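Local coordinates for protein beta-galactosidase (PDB 3OG2) that probably hydrolyses terminal non-reducing beta-D-galactose residues of beta-D-galactosides, as a glycoside hydrolase of family 35 with a TIM barrel and several all-beta domains, at residues D666-I671 with S741-D746; L695-S700 with L805-T810; T712-G717 with G843-E848; G717-R722 with Y776-V781; A721-Q726 with L809-G814. All blocks are in the same frame, centred on the assembly; numbering follows the deposited sequence.

Interaction 1 (D666-I671 with S741-D746)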
# COMPACT_ATOMS: atom_id res chain seq x y z
N ASP A 666 5.12 36.09 -5.02
CA ASP A 666 6.55 35.72 -5.11
C ASP A 666 6.93 34.90 -3.91
O ASP A 666 6.71 35.34 -2.78
CB ASP A 666 7.34 37.01 -5.17
CG ASP A 666 8.83 36.78 -5.41
OD1 ASP A 666 9.36 35.66 -5.48
OD2 ASP A 666 9.50 37.83 -5.57
N SER A 667 7.48 33.72 -4.16
CA SER A 667 7.91 32.92 -3.03
C SER A 667 9.43 32.83 -2.93
O SER A 667 9.95 31.93 -2.28
CB SER A 667 7.29 31.52 -3.10
OG SER A 667 7.58 30.78 -1.88
N LEU A 668 10.13 33.80 -3.52
CA LEU A 668 11.55 33.98 -3.21
C LEU A 668 11.83 35.46 -2.94
O LEU A 668 12.70 36.11 -3.55
CB LEU A 668 12.37 33.39 -4.35
CG LEU A 668 13.84 33.12 -4.00
CD1 LEU A 668 14.01 32.04 -2.93
CD2 LEU A 668 14.59 32.75 -5.31
N PRO A 669 11.13 36.06 -1.97
CA PRO A 669 11.41 37.46 -1.63
C PRO A 669 12.80 37.65 -1.03
O PRO A 669 13.31 38.76 -0.97
CB PRO A 669 10.37 37.76 -0.56
CG PRO A 669 10.08 36.43 0.10
CD PRO A 669 10.07 35.49 -1.08
N GLU A 670 13.42 36.53 -0.61
CA GLU A 670 14.74 36.56 0.01
C GLU A 670 15.76 37.25 -0.87
O GLU A 670 16.73 37.82 -0.36
CB GLU A 670 15.26 35.12 0.21
CG GLU A 670 14.48 34.36 1.28
CD GLU A 670 13.22 33.68 0.87
OE1 GLU A 670 12.70 33.92 -0.25
OE2 GLU A 670 12.67 32.84 1.65
N ILE A 671 15.62 37.17 -2.20
CA ILE A 671 16.68 37.65 -3.05
C ILE A 671 16.51 39.13 -3.38
O ILE A 671 17.38 39.71 -4.05
CB ILE A 671 16.79 36.84 -4.38
CG1 ILE A 671 15.52 36.91 -5.21
CG2 ILE A 671 17.23 35.42 -4.10
CD1 ILE A 671 15.67 36.38 -6.63
N SER A 741 19.37 25.76 -6.12
CA SER A 741 19.52 26.98 -6.91
C SER A 741 20.24 28.03 -6.05
O SER A 741 20.04 28.07 -4.83
CB SER A 741 18.16 27.53 -7.31
OG SER A 741 17.50 26.62 -8.18
N VAL A 742 21.01 28.89 -6.70
CA VAL A 742 21.88 29.87 -6.01
C VAL A 742 21.71 31.27 -6.61
O VAL A 742 21.77 31.41 -7.84
CB VAL A 742 23.35 29.46 -6.14
CG1 VAL A 742 24.29 30.47 -5.47
CG2 VAL A 742 23.56 28.03 -5.59
N TRP A 743 21.51 32.26 -5.75
CA TRP A 743 21.55 33.67 -6.12
C TRP A 743 22.60 34.38 -5.30
O TRP A 743 22.85 34.02 -4.13
CB TRP A 743 20.19 34.31 -5.77
CG TRP A 743 19.10 33.90 -6.73
CD1 TRP A 743 18.68 34.64 -7.81
CD2 TRP A 743 18.31 32.72 -6.71
NE1 TRP A 743 17.67 33.95 -8.45
CE2 TRP A 743 17.41 32.76 -7.81
CE3 TRP A 743 18.26 31.61 -5.85
CZ2 TRP A 743 16.48 31.75 -8.09
CZ3 TRP A 743 17.33 30.59 -6.13
CH2 TRP A 743 16.46 30.68 -7.24
N LEU A 744 23.18 35.39 -5.89
CA LEU A 744 24.08 36.34 -5.24
C LEU A 744 23.32 37.65 -5.19
O LEU A 744 23.09 38.25 -6.25
CB LEU A 744 25.36 36.47 -6.07
CG LEU A 744 26.33 37.52 -5.54
CD1 LEU A 744 26.96 37.05 -4.24
CD2 LEU A 744 27.37 37.84 -6.61
N ASN A 745 22.90 38.11 -4.00
CA ASN A 745 21.94 39.20 -3.90
C ASN A 745 20.74 38.84 -4.77
O ASN A 745 20.17 37.75 -4.59
CB ASN A 745 22.60 40.55 -4.29
CG ASN A 745 23.62 40.96 -3.25
OD1 ASN A 745 23.84 40.35 -2.19
ND2 ASN A 745 24.27 42.07 -3.55
N ASP A 746 20.38 39.69 -5.75
CA ASP A 746 19.24 39.34 -6.64
C ASP A 746 19.70 38.76 -7.97
O ASP A 746 18.89 38.52 -8.88
CB ASP A 746 18.40 40.61 -6.85
CG ASP A 746 19.20 41.76 -7.43
OD1 ASP A 746 20.43 41.75 -7.59
OD2 ASP A 746 18.54 42.77 -7.77
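Leu668 and Ile671 cover one face of the Trp743 indole, an example of how two aliphatic side chains from a loop can roof a flat ring standing on a strand. The indole can be followed outward from its root. Trp743 CB already meets Ile671 CG2 at 3.6 Å, and CG, where the ring begins, lies against the same methyl. Along the five-membered ring the partner passes from CG2 to CD1 of the same isoleucine: Trp743 NE1 has Ile671 CD1 at 3.6 Å, and this methyl stands over the ring face, 3.9 Å from the centroid. With CG1 of Ile671 in the crowded position between backbone N and carbonyl carbon (chi1 60°) and CG2 beside the backbone N, both branches come to lie over the same Trp743 face. Leu668 CD2 sits 3.4 Å from the centroid of the six-membered ring, 13° off the ring normal, in a CH-pi contact, the two side chains meeting tip to tip. Beyond the ring, Ile671 O comes 3.1 Å from Asp746 CB. An Asx turn shapes the loop, Leu668 N donating to Asp666 OD1 over 2.8 Å. Trp743 lies on strand 740-744, is bonded through its backbone to Thr779 of strand 775-782 and touches Val781 there, while Leu668 also reaches Leu714 of strand 713-720 and Ser667 bonds Phe847 N in helix 846-850.

Interaction 2 (L695-S700 with L805-T810)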
# COMPACT_ATOMS: atom_id res chain seq x y z
N LEU A 695 31.48 17.02 10.18
CA LEU A 695 31.45 18.30 9.49
C LEU A 695 32.72 18.56 8.69
O LEU A 695 33.82 18.34 9.20
CB LEU A 695 31.32 19.44 10.52
CG LEU A 695 29.95 19.53 11.19
CD1 LEU A 695 29.94 20.75 12.13
CD2 LEU A 695 28.84 19.61 10.15
N LYS A 696 32.55 19.07 7.50
CA LYS A 696 33.62 19.60 6.67
C LYS A 696 33.68 21.13 6.72
O LYS A 696 34.61 21.76 6.27
CB LYS A 696 33.41 19.13 5.24
CG LYS A 696 33.44 17.59 5.16
CD LYS A 696 33.30 17.14 3.71
CE LYS A 696 33.64 15.65 3.55
NZ LYS A 696 33.52 15.16 2.16
N THR A 697 32.64 21.75 7.28
CA THR A 697 32.45 23.18 7.28
C THR A 697 32.66 23.71 8.70
O THR A 697 32.54 22.94 9.66
CB THR A 697 31.04 23.53 6.78
OG1 THR A 697 30.10 22.74 7.53
CG2 THR A 697 30.87 23.20 5.31
N PRO A 698 32.96 24.98 8.85
CA PRO A 698 33.18 25.53 10.21
C PRO A 698 31.92 25.57 11.07
O PRO A 698 32.04 25.62 12.29
CB PRO A 698 33.70 26.93 9.95
CG PRO A 698 33.60 27.24 8.51
CD PRO A 698 33.19 25.99 7.80
N VAL A 699 30.74 25.58 10.47
CA VAL A 699 29.47 25.46 11.20
C VAL A 699 28.65 24.41 10.51
O VAL A 699 28.84 24.15 9.31
CB VAL A 699 28.65 26.75 11.22
CG1 VAL A 699 29.39 27.78 12.08
CG2 VAL A 699 28.38 27.29 9.79
N SER A 700 27.74 23.76 11.22
CA SER A 700 26.83 22.82 10.58
C SER A 700 25.86 23.55 9.66
O SER A 700 25.24 24.55 10.06
CB SER A 700 26.00 22.10 11.67
OG SER A 700 25.09 21.25 10.97
N LEU A 805 26.89 20.35 2.39
CA LEU A 805 27.91 19.46 2.96
C LEU A 805 29.25 20.15 3.05
O LEU A 805 30.07 19.77 3.90
CB LEU A 805 28.09 18.24 2.00
CG LEU A 805 26.85 17.39 1.84
CD1 LEU A 805 27.17 16.21 0.92
CD2 LEU A 805 26.37 16.91 3.19
N ASP A 806 29.57 21.04 2.12
CA ASP A 806 30.90 21.64 2.09
C ASP A 806 30.80 22.85 1.19
O ASP A 806 29.90 22.97 0.33
CB ASP A 806 31.93 20.68 1.47
CG ASP A 806 33.36 21.01 1.84
OD1 ASP A 806 33.58 21.99 2.60
OD2 ASP A 806 34.26 20.27 1.42
N TYR A 807 31.71 23.78 1.35
CA TYR A 807 31.83 24.93 0.46
C TYR A 807 33.24 25.50 0.58
O TYR A 807 33.94 25.28 1.55
CB TYR A 807 30.81 26.01 0.81
CG TYR A 807 30.99 26.67 2.15
CD1 TYR A 807 31.80 27.82 2.33
CD2 TYR A 807 30.36 26.16 3.28
CE1 TYR A 807 31.99 28.43 3.54
CE2 TYR A 807 30.52 26.76 4.52
CZ TYR A 807 31.33 27.86 4.63
OH TYR A 807 31.45 28.46 5.86
N ALA A 808 33.55 26.33 -0.40
CA ALA A 808 34.82 27.07 -0.33
C ALA A 808 34.59 28.33 -1.16
O ALA A 808 34.10 28.24 -2.30
CB ALA A 808 35.99 26.29 -0.89
N LEU A 809 34.92 29.46 -0.62
CA LEU A 809 34.82 30.72 -1.36
C LEU A 809 36.23 31.30 -1.39
O LEU A 809 36.83 31.50 -0.31
CB LEU A 809 33.87 31.66 -0.63
CG LEU A 809 33.67 33.01 -1.36
CD1 LEU A 809 33.12 32.85 -2.77
CD2 LEU A 809 32.73 33.88 -0.53
N THR A 810 36.77 31.56 -2.57
CA THR A 810 38.16 31.99 -2.66
C THR A 810 38.23 33.27 -3.51
O THR A 810 37.46 33.44 -4.46
CB THR A 810 39.07 30.89 -3.27
OG1 THR A 810 38.44 30.42 -4.47
CG2 THR A 810 39.28 29.69 -2.36
O HOH W 1 29.89 19.51 6.66
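Thr697, Pro698 and Lys696 of a loop lie against strand 803-811 at a classic beta bulge, where Leu805 and Asp806 both face Ser731 of strand 726-733. No direct hydrogen bond joins the two segments, so the contact illustrates how a surface loop can be held by apolar touches and one bridging water. The apolar part centres on Tyr807. Thr697 CG2, anti to its own carbonyl carbon, lies 3.6 Å from Tyr807 CD2, the two side chains crossing at about a right angle. Pro698 meets the phenol tip to tip, its CD 4.1 Å from Tyr807 CZ. The hydroxyl is hydrogen-bonded to Trp821 NE1, which fixes the ring's outer end. An alanine in place of Tyr807 would probably leave Thr697 CG2 and Pro698 with a gap beside them and Trp821 NE1 without its acceptor. In a mixed contact, the aliphatic chain of Lys696 crosses the Asp806 carboxylate, but Lys696 NZ stays 5.2 Å from Asp806 OD2, too far for a salt bridge, though the opposite charges may still attract weakly. Polar links run through the water, which accepts from Lys696 N and donates to Leu805 O, each over 2.8 Å. Within the loop, Thr697 OG1 donates to Val699 O at 2.6 Å.

Interaction 3 (T712-G717 with G843-E848)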
# COMPACT_ATOMS: atom_id res chain seq x y z
N THR A 712 11.80 21.73 1.51
CA THR A 712 12.87 22.53 0.98
C THR A 712 13.55 23.35 2.08
O THR A 712 12.89 23.92 2.96
CB THR A 712 12.27 23.50 -0.08
OG1 THR A 712 11.44 22.78 -0.97
CG2 THR A 712 13.34 24.25 -0.87
N LEU A 713 14.87 23.45 2.01
CA LEU A 713 15.67 24.27 2.91
C LEU A 713 16.23 25.48 2.18
O LEU A 713 16.49 25.43 0.97
CB LEU A 713 16.86 23.43 3.41
CG LEU A 713 16.53 22.14 4.15
CD1 LEU A 713 17.83 21.44 4.54
CD2 LEU A 713 15.63 22.42 5.36
N LEU A 714 16.45 26.56 2.93
CA LEU A 714 17.12 27.73 2.40
C LEU A 714 18.28 28.13 3.31
O LEU A 714 18.15 28.03 4.52
CB LEU A 714 16.22 28.94 2.19
CG LEU A 714 15.20 28.83 1.06
CD1 LEU A 714 13.95 28.11 1.51
CD2 LEU A 714 14.86 30.23 0.52
N PHE A 715 19.34 28.59 2.70
CA PHE A 715 20.51 29.07 3.42
C PHE A 715 20.87 30.45 2.92
O PHE A 715 20.75 30.72 1.72
CB PHE A 715 21.74 28.18 3.18
CG PHE A 715 21.49 26.75 3.62
CD1 PHE A 715 20.81 25.83 2.80
CD2 PHE A 715 21.90 26.35 4.88
CE1 PHE A 715 20.52 24.56 3.30
CE2 PHE A 715 21.68 25.08 5.40
CZ PHE A 715 20.98 24.22 4.58
N ARG A 716 21.30 31.32 3.82
CA ARG A 716 21.74 32.67 3.41
C ARG A 716 23.15 32.88 3.98
O ARG A 716 23.33 32.79 5.21
CB ARG A 716 20.78 33.75 3.94
CG ARG A 716 19.49 33.67 3.13
CD ARG A 716 18.47 34.61 3.62
NE ARG A 716 18.79 36.02 3.67
CZ ARG A 716 18.72 36.84 2.63
NH1 ARG A 716 18.44 36.34 1.41
NH2 ARG A 716 18.92 38.16 2.72
N GLY A 717 24.09 33.05 3.07
CA GLY A 717 25.47 33.20 3.47
C GLY A 717 26.01 34.60 3.18
O GLY A 717 26.02 35.04 2.01
N GLY A 843 7.38 22.39 3.85
CA GLY A 843 8.82 22.67 3.82
C GLY A 843 9.09 24.14 4.16
O GLY A 843 8.24 24.82 4.78
N GLY A 844 10.27 24.62 3.72
CA GLY A 844 10.77 25.92 4.14
C GLY A 844 10.53 27.03 3.12
O GLY A 844 11.08 28.11 3.37
N LEU A 845 9.84 26.79 1.99
CA LEU A 845 9.70 27.90 1.07
C LEU A 845 8.83 29.02 1.69
O LEU A 845 7.98 28.76 2.53
CB LEU A 845 9.00 27.41 -0.21
CG LEU A 845 9.88 26.52 -1.12
CD1 LEU A 845 9.04 25.88 -2.21
CD2 LEU A 845 11.05 27.30 -1.70
N PHE A 846 9.09 30.27 1.27
CA PHE A 846 8.42 31.40 1.88
C PHE A 846 6.92 31.22 1.95
O PHE A 846 6.31 31.46 3.00
CB PHE A 846 8.75 32.67 1.07
CG PHE A 846 7.91 33.87 1.41
CD1 PHE A 846 8.26 34.62 2.55
CD2 PHE A 846 6.83 34.24 0.62
CE1 PHE A 846 7.47 35.72 2.86
CE2 PHE A 846 6.05 35.34 0.93
CZ PHE A 846 6.40 36.08 2.06
N PHE A 847 6.28 30.78 0.87
CA PHE A 847 4.79 30.70 0.96
C PHE A 847 4.35 29.70 2.03
O PHE A 847 3.30 29.91 2.69
CB PHE A 847 4.13 30.37 -0.39
CG PHE A 847 4.30 28.91 -0.82
CD1 PHE A 847 3.28 28.02 -0.57
CD2 PHE A 847 5.43 28.45 -1.46
CE1 PHE A 847 3.33 26.67 -0.92
CE2 PHE A 847 5.52 27.11 -1.84
CZ PHE A 847 4.49 26.22 -1.55
N GLU A 848 5.10 28.60 2.21
CA GLU A 848 4.76 27.60 3.24
C GLU A 848 4.96 28.18 4.64
O GLU A 848 4.13 27.98 5.53
CB GLU A 848 5.67 26.35 3.06
CG GLU A 848 5.50 25.69 1.70
CD GLU A 848 6.42 24.48 1.54
OE1 GLU A 848 7.68 24.65 1.39
OE2 GLU A 848 5.87 23.35 1.56
O HOH W 2 9.04 22.42 0.43
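The beginning of strand 713-720 meets the N-terminal end of helix 846-850, where Thr712 and Leu714 lie against Gly843, Gly844 and the N-cap residue Leu845. It is a worked case of a buried helix start in which Glu848, in the first turn, takes two N-H groups of the segment leading into the helix. Its OE1 accepts from the backbone N of Leu845 at 3.1 Å with its anti lone pair, and OE2 takes Gly843 N at 2.9 Å, the donor standing above the carboxylate plane. OE2 is also bonded to Tyr922 OH, and the several donors on this carboxylate would tend to favour its charged form. Across the contact, Gly844 N makes a weak bond to Thr712 O, 2.8 Å long but bent to 128°. A side chain on Gly843 or Gly844 would probably collide with the Thr712 backbone, which fits glycine at both places. Thr712 OG1, anti to the carbonyl carbon (chi1 -49°), is bonded to Asp783 OD1, which leaves CG2 anti to the backbone N and 3.9 Å from Leu845 CD2. Separately, the CD1 methyl of Leu714 rests on the carbonyl oxygen of Gly844. Thr712, just ahead of the strand, and the Glu848 carboxylate are further joined by one water, which accepts from Thr712 N at 3.0 Å and donates to Glu848 OE1 at 2.8 Å.

Interaction 4 (G717-R722 with Y776-V781)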
# COMPACT_ATOMS: atom_id res chain seq x y z
N GLY A 717 24.09 33.05 3.07
CA GLY A 717 25.47 33.20 3.47
C GLY A 717 26.01 34.60 3.18
O GLY A 717 26.02 35.04 2.01
N ARG A 718 26.44 35.30 4.23
CA ARG A 718 26.99 36.64 4.08
C ARG A 718 28.52 36.59 3.95
O ARG A 718 29.18 35.90 4.75
CB ARG A 718 26.68 37.47 5.33
CG ARG A 718 25.29 38.04 5.36
CD ARG A 718 24.96 38.55 6.75
NE ARG A 718 23.74 39.33 6.85
CZ ARG A 718 22.51 38.86 6.81
NH1 ARG A 718 22.29 37.54 6.65
NH2 ARG A 718 21.47 39.70 6.92
N PHE A 719 29.06 37.35 3.02
CA PHE A 719 30.50 37.50 2.96
C PHE A 719 30.85 38.93 2.53
O PHE A 719 29.99 39.62 1.92
CB PHE A 719 31.15 36.50 1.98
CG PHE A 719 30.84 36.70 0.50
CD1 PHE A 719 29.74 36.03 -0.07
CD2 PHE A 719 31.63 37.52 -0.30
CE1 PHE A 719 29.50 36.22 -1.44
CE2 PHE A 719 31.38 37.72 -1.63
CZ PHE A 719 30.30 37.04 -2.22
N THR A 720 32.09 39.33 2.78
CA THR A 720 32.58 40.62 2.26
C THR A 720 33.51 40.36 1.12
O THR A 720 34.43 39.57 1.24
CB THR A 720 33.33 41.31 3.43
OG1 THR A 720 32.39 41.52 4.50
CG2 THR A 720 33.89 42.63 2.89
N ALA A 721 33.25 40.98 -0.03
CA ALA A 721 34.09 40.71 -1.18
C ALA A 721 35.51 41.15 -0.92
O ALA A 721 35.74 42.31 -0.50
CB ALA A 721 33.53 41.36 -2.44
N ARG A 722 36.47 40.28 -1.24
CA ARG A 722 37.89 40.61 -1.15
C ARG A 722 38.47 40.98 -2.49
O ARG A 722 39.36 41.84 -2.56
CB ARG A 722 38.68 39.43 -0.56
CG ARG A 722 38.23 39.34 0.92
CD ARG A 722 39.48 39.43 1.80
NE ARG A 722 39.36 38.39 2.84
CZ ARG A 722 40.19 37.36 2.81
NH1 ARG A 722 41.10 37.35 1.84
NH2 ARG A 722 40.13 36.40 3.71
N TYR A 776 27.87 40.91 0.51
CA TYR A 776 26.97 40.20 -0.38
C TYR A 776 26.28 39.05 0.35
O TYR A 776 26.83 38.55 1.34
CB TYR A 776 27.80 39.56 -1.56
CG TYR A 776 28.24 40.66 -2.49
CD1 TYR A 776 29.44 41.34 -2.24
CD2 TYR A 776 27.48 41.02 -3.60
CE1 TYR A 776 29.87 42.36 -3.10
CE2 TYR A 776 27.88 42.05 -4.45
CZ TYR A 776 29.08 42.72 -4.18
OH TYR A 776 29.48 43.74 -4.98
N ILE A 777 25.13 38.66 -0.16
CA ILE A 777 24.41 37.54 0.47
C ILE A 777 24.11 36.47 -0.58
O ILE A 777 23.42 36.78 -1.57
CB ILE A 777 23.09 37.99 1.16
CG1 ILE A 777 23.38 39.06 2.19
CG2 ILE A 777 22.41 36.78 1.76
CD1 ILE A 777 22.13 39.58 2.91
N LEU A 778 24.60 35.28 -0.35
CA LEU A 778 24.23 34.13 -1.18
C LEU A 778 22.95 33.54 -0.65
O LEU A 778 22.84 33.27 0.53
CB LEU A 778 25.36 33.10 -1.10
CG LEU A 778 26.60 33.47 -1.86
CD1 LEU A 778 27.79 32.65 -1.36
CD2 LEU A 778 26.43 33.26 -3.37
N THR A 779 21.98 33.32 -1.51
CA THR A 779 20.78 32.57 -1.12
C THR A 779 20.85 31.24 -1.86
O THR A 779 20.95 31.22 -3.08
CB THR A 779 19.46 33.32 -1.45
OG1 THR A 779 19.38 34.52 -0.68
CG2 THR A 779 18.26 32.47 -1.08
N VAL A 780 20.83 30.15 -1.08
CA VAL A 780 20.97 28.82 -1.64
C VAL A 780 19.69 28.05 -1.28
O VAL A 780 19.37 27.94 -0.10
CB VAL A 780 22.19 28.10 -1.03
CG1 VAL A 780 22.32 26.68 -1.60
CG2 VAL A 780 23.42 28.93 -1.28
N VAL A 781 18.93 27.57 -2.24
CA VAL A 781 17.73 26.79 -2.01
C VAL A 781 18.11 25.34 -2.27
O VAL A 781 18.70 25.05 -3.32
CB VAL A 781 16.61 27.24 -2.98
CG1 VAL A 781 15.32 26.43 -2.68
CG2 VAL A 781 16.36 28.74 -2.85
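Gly717 and Leu778 form a hydrogen-bonded antiparallel pair, each N donating to the other's O over 2.8 Å, and Phe719 and Tyr776 repeat the pattern two residues on. In the second pair Tyr776 N reaches Phe719 O at 2.9 Å, nearly straight at 172°. These four bonds join strands 713-720 and 775-782 in the five-stranded sheet of a beta sandwich, the N-to-C directions of segments 717-720 and 776-781 lying 151° apart. Between the two pairs, Arg718 and Ile777 form the non-hydrogen-bonded pair, and Arg718 CA approaches Tyr776 O in a CA-H...O contact. Side chains then divide by face. Phe719, Tyr776 and Leu778 share one face, where Phe719 and Leu778 also reach strand 726-733 of the three-stranded sheet. Phe719 CG sits between the backbone N and carbonyl carbon (chi1 67°), and Tyr776 CB lies over the ring, 3.6 Å from Phe719 CZ. The two aromatic planes are near parallel but slid apart, barely overlapping, with Ala721 CB 3.9 Å from Tyr776 CE1. On the other face Arg718, extended from CG to NE, runs beside Ile777, and NH1 is salt-bridged to Asp677. Ile777 CD1 stands 4.0 Å above the centre of the Arg718 guanidinium.

Interaction 5 (A721-Q726 with L809-G814)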
# COMPACT_ATOMS: atom_id res chain seq x y z
N ALA A 721 33.25 40.98 -0.03
CA ALA A 721 34.09 40.71 -1.18
C ALA A 721 35.51 41.15 -0.92
O ALA A 721 35.74 42.31 -0.50
CB ALA A 721 33.53 41.36 -2.44
N ARG A 722 36.47 40.28 -1.24
CA ARG A 722 37.89 40.61 -1.15
C ARG A 722 38.47 40.98 -2.49
O ARG A 722 39.36 41.84 -2.56
CB ARG A 722 38.68 39.43 -0.56
CG ARG A 722 38.23 39.34 0.92
CD ARG A 722 39.48 39.43 1.80
NE ARG A 722 39.36 38.39 2.84
CZ ARG A 722 40.19 37.36 2.81
NH1 ARG A 722 41.10 37.35 1.84
NH2 ARG A 722 40.13 36.40 3.71
N THR A 723 38.02 40.35 -3.55
CA THR A 723 38.40 40.69 -4.93
C THR A 723 37.14 40.79 -5.81
O THR A 723 36.08 40.35 -5.42
CB THR A 723 39.38 39.67 -5.50
OG1 THR A 723 38.83 38.34 -5.41
CG2 THR A 723 40.67 39.66 -4.68
N ALA A 724 37.31 41.41 -6.96
CA ALA A 724 36.15 41.61 -7.82
C ALA A 724 35.61 40.30 -8.37
O ALA A 724 34.44 40.20 -8.67
CB ALA A 724 36.55 42.55 -8.94
N ARG A 725 36.48 39.30 -8.52
CA ARG A 725 36.01 37.99 -8.92
C ARG A 725 36.37 36.99 -7.84
O ARG A 725 37.52 37.00 -7.38
CB ARG A 725 36.69 37.58 -10.25
CG ARG A 725 36.18 36.24 -10.75
CD ARG A 725 36.68 35.95 -12.16
NE ARG A 725 35.93 36.73 -13.16
CZ ARG A 725 36.14 36.63 -14.47
NH1 ARG A 725 37.08 35.81 -14.93
NH2 ARG A 725 35.39 37.39 -15.29
N GLN A 726 35.40 36.14 -7.46
CA GLN A 726 35.62 35.10 -6.45
C GLN A 726 35.09 33.80 -7.02
O GLN A 726 34.25 33.85 -7.92
CB GLN A 726 34.95 35.51 -5.14
CG GLN A 726 35.68 36.78 -4.63
CD GLN A 726 35.39 37.16 -3.22
OE1 GLN A 726 36.09 37.97 -2.62
NE2 GLN A 726 34.37 36.54 -2.62
N LEU A 809 34.92 29.46 -0.62
CA LEU A 809 34.82 30.72 -1.36
C LEU A 809 36.23 31.30 -1.39
O LEU A 809 36.83 31.50 -0.31
CB LEU A 809 33.87 31.66 -0.63
CG LEU A 809 33.67 33.01 -1.36
CD1 LEU A 809 33.12 32.85 -2.77
CD2 LEU A 809 32.73 33.88 -0.53
N THR A 810 36.77 31.56 -2.57
CA THR A 810 38.16 31.99 -2.66
C THR A 810 38.23 33.27 -3.51
O THR A 810 37.46 33.44 -4.46
CB THR A 810 39.07 30.89 -3.27
OG1 THR A 810 38.44 30.42 -4.47
CG2 THR A 810 39.28 29.69 -2.36
N SER A 811 39.16 34.14 -3.10
CA SER A 811 39.42 35.31 -3.88
C SER A 811 40.26 34.95 -5.09
O SER A 811 40.76 33.81 -5.24
CB SER A 811 40.18 36.37 -3.06
OG SER A 811 41.57 36.02 -3.10
N SER A 812 40.41 35.96 -5.96
CA SER A 812 41.16 35.67 -7.20
C SER A 812 42.63 35.50 -6.92
O SER A 812 43.36 35.18 -7.86
CB SER A 812 40.91 36.78 -8.23
OG SER A 812 41.23 38.05 -7.72
N SER A 813 43.09 35.69 -5.70
CA SER A 813 44.48 35.40 -5.36
C SER A 813 44.58 34.09 -4.59
O SER A 813 45.65 33.64 -4.16
CB SER A 813 45.06 36.55 -4.51
OG SER A 813 44.53 36.43 -3.19
N GLY A 814 43.44 33.44 -4.40
CA GLY A 814 43.42 32.18 -3.69
C GLY A 814 43.10 32.31 -2.22
O GLY A 814 43.01 31.29 -1.52
O HOH W 3 39.56 39.80 -9.20
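Thr723 OG1 accepts from Ser812 N over 2.9 Å at 163°, the one direct hydrogen bond between the loop 721-726 and the turn 811-814 at the end of this strand region. The same oxygen donates to Arg725 O at 2.7 Å, from above that carbonyl's plane, so one hydroxyl both receives and gives. Around it, Thr723 CG2 lies 3.7 Å from Ser811 CB, and farther along Gln726 NE2 lies 3.8 Å from Leu809 CD2. An alanine in place of Thr723 would probably leave Ser812 N without its acceptor and Arg725 O without this donor, loosening the tie between loop and turn. A second shell sets the shapes. Gln726, its chain extended beyond CG, holds OE1 where it accepts from Arg722 N at 2.7 Å and Thr723 N at 3.2 Å, fixing the backbone that carries the threonine. On the other segment, Ser811 opens a type I turn to Gly814, and its OG accepts from Ser813 N to make an ST turn. A water adds a link, accepting from Arg725 N at 3.2 Å and bonded to Ser812 OG. At this rim of a beta sandwich the polar tie thus depends on one hydroxyl and one water, directional but slender.

Overall arrangement
From the N terminus, the loop after strand 663-666 opens interaction 1, which closes on strand 740-744 and crosses all four others. Interaction 2 starts in the same long loop and closes on strand 803-811; interaction 3 starts later, at strand 713-720, and runs to helix 846-850, so 2 and 3 cross. Interaction 4, farther along strand 713-720, closes within the span of both. Interaction 5 leaves from the stretch where 4 began and ends on the strand used by 2, within the span of 3. Interactions 1, 3 and 4 meet on the five-stranded sheet; 2 and 5 border the three-stranded one, and Phe719 against Leu809 joins the two sheets.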